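Local coordinates for protein autotransporter adhesin (Vibrio vulnificus, PDB 4ERR) that probably serves as a four-helix-bundle membrane localization domain that directs the DUF5 effector domain of the MARTX toxin to host-cell membranes, at residues Pro20-Tyr25 / Tyr57-His61. Sequence-based numbering, arbitrary orientation.
Sequences PIGASY and YIAEH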
loop_
_atom_site.group_PDB
_atom_site.type_symbol
_atom_site.label_atom_id
_atom_site.label_comp_id
_atom_site.label_asym_id
_atom_site.label_seq_id
_atom_site.Cartn_x
_atom_site.Cartn_y
_atom_site.Cartn_z
ATOM N N PRO B 20 8.435 8.299 -0.281
ATOM C CA PRO B 20 9.290 7.821 -1.388
ATOM C C PRO B 20 8.591 6.864 -2.329
ATOM O O PRO B 20 8.929 6.788 -3.515
ATOM C CB PRO B 20 10.451 7.106 -0.671
ATOM C CG PRO B 20 9.937 6.802 0.706
ATOM C CD PRO B 20 8.979 7.901 1.042
ATOM N N ILE B 21 7.609 6.122 -1.802
ATOM C CA ILE B 21 6.864 5.181 -2.626
ATOM C C ILE B 21 6.023 5.979 -3.607
ATOM O O ILE B 21 5.981 5.664 -4.793
ATOM C CB ILE B 21 5.965 4.250 -1.774
ATOM C CG1 ILE B 21 6.798 3.490 -0.734
ATOM C CG2 ILE B 21 5.215 3.248 -2.661
ATOM C CD1 ILE B 21 6.003 2.566 0.152
ATOM N N GLY B 22 5.367 7.029 -3.112
ATOM C CA GLY B 22 4.547 7.902 -3.950
ATOM C C GLY B 22 5.345 8.575 -5.051
ATOM O O GLY B 22 4.856 8.740 -6.179
ATOM N N ALA B 23 6.584 8.952 -4.728
ATOM C CA ALA B 23 7.480 9.533 -5.717
ATOM C C ALA B 23 7.826 8.531 -6.849
ATOM O O ALA B 23 7.778 8.883 -8.038
ATOM C CB ALA B 23 8.757 10.078 -5.037
ATOM N N SER B 24 8.177 7.303 -6.485
ATOM C CA SER B 24 8.436 6.277 -7.489
ATOM C C SER B 24 7.178 6.015 -8.317
ATOM O O SER B 24 7.241 5.883 -9.530
ATOM C CB SER B 24 8.941 4.974 -6.851
ATOM O OG SER B 24 10.182 5.157 -6.209
ATOM N N TYR B 25 6.022 5.969 -7.651
ATOM C CA TYR B 25 4.768 5.748 -8.360
ATOM C C TYR B 25 4.495 6.831 -9.398
ATOM O O TYR B 25 4.092 6.545 -10.515
ATOM C CB TYR B 25 3.603 5.611 -7.398
ATOM C CG TYR B 25 2.296 5.255 -8.019
ATOM C CD1 TYR B 25 2.152 4.098 -8.773
ATOM C CD2 TYR B 25 1.157 6.018 -7.790
ATOM C CE1 TYR B 25 0.913 3.732 -9.302
ATOM C CE2 TYR B 25 -0.100 5.640 -8.311
ATOM C CZ TYR B 25 -0.209 4.513 -9.059
ATOM O OH TYR B 25 -1.455 4.131 -9.554
ATOM N N TYR B 57 10.265 -0.545 -9.089
ATOM C CA TYR B 57 9.335 -0.215 -8.040
ATOM C C TYR B 57 8.942 -1.458 -7.234
ATOM O O TYR B 57 8.950 -1.420 -6.017
ATOM C CB TYR B 57 8.092 0.499 -8.651
ATOM C CG TYR B 57 6.956 0.736 -7.677
ATOM C CD1 TYR B 57 6.099 -0.304 -7.320
ATOM C CD2 TYR B 57 6.707 1.997 -7.134
ATOM C CE1 TYR B 57 5.078 -0.115 -6.417
ATOM C CE2 TYR B 57 5.657 2.197 -6.238
ATOM C CZ TYR B 57 4.845 1.142 -5.883
ATOM O OH TYR B 57 3.826 1.378 -4.970
ATOM N N ILE B 58 8.577 -2.543 -7.908
ATOM C CA ILE B 58 8.122 -3.747 -7.202
ATOM C C ILE B 58 9.239 -4.343 -6.335
ATOM O O ILE B 58 8.960 -4.946 -5.290
ATOM C CB ILE B 58 7.515 -4.769 -8.182
ATOM C CG1 ILE B 58 6.267 -4.177 -8.864
ATOM C CG2 ILE B 58 7.173 -6.077 -7.470
ATOM C CD1 ILE B 58 5.006 -4.202 -8.026
ATOM N N ALA B 59 10.498 -4.195 -6.756
ATOM C CA ALA B 59 11.633 -4.631 -5.941
ATOM C C ALA B 59 11.899 -3.694 -4.755
ATOM O O ALA B 59 12.180 -4.149 -3.634
ATOM C CB ALA B 59 12.905 -4.758 -6.830
ATOM N N GLU B 60 11.776 -2.396 -5.007
ATOM C CA GLU B 60 12.100 -1.355 -4.028
ATOM C C GLU B 60 10.996 -1.087 -2.990
ATOM O O GLU B 60 11.299 -0.738 -1.834
ATOM C CB GLU B 60 12.397 -0.052 -4.780
ATOM C CG GLU B 60 13.035 1.063 -3.962
ATOM C CD GLU B 60 13.414 2.293 -4.808
ATOM O OE1 GLU B 60 13.359 2.245 -6.082
ATOM O OE2 GLU B 60 13.778 3.319 -4.188
ATOM N N HIS B 61 9.736 -1.243 -3.400
ATOM C CA HIS B 61 8.585 -0.863 -2.569
ATOM C C HIS B 61 7.522 -1.965 -2.446
ATOM O O HIS B 61 6.365 -1.791 -2.850
ATOM C CB HIS B 61 7.943 0.388 -3.157
ATOM C CG HIS B 61 8.897 1.518 -3.408
ATOM N ND1 HIS B 61 9.594 2.155 -2.402
ATOM C CD2 HIS B 61 9.199 2.183 -4.554
ATOM C CE1 HIS B 61 10.301 3.149 -2.925
ATOM N NE2 HIS B 61 10.104 3.162 -4.233
HETATM O O HOH W 1 11.148 2.657 -7.724
#
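A helix-helix contact with a polar link joins the kinked middle of helix 7-37 to the C-terminal end of helix 41-60, an antiparallel helical hairpin of the kind from which this four-helix-bundle domain is built. His61, the first residue to leave helical geometry after helix 41-60, turns its ring into the gap: its NE2 and Ser24 OG share a 2.8 Å hydrogen bond, while one ring face lies against Ile21, whose CA sits 4.0 Å from the ring centroid in a CH-pi contact. A water bonds Ser24 OG at 3.1 Å and donates to Glu60 OE1 at 2.8 Å. One turn before His61, Tyr57 reaches across to helix 7-37, its ring edge meeting Ser24 CB 3.7 Å from CD2; its CE2 packs 3.8 Å from Ile21 CG2 and 4.1 Å from Tyr25 CB. Arg66 of the second subunit packs on Ile21 and Tyr57 and makes a cation-pi contact with Tyr25, while that subunit's Asn67 hydrogen-bonds Tyr57 OH and the His61 carbonyl, joining the hairpin to the partner's helix 65-81.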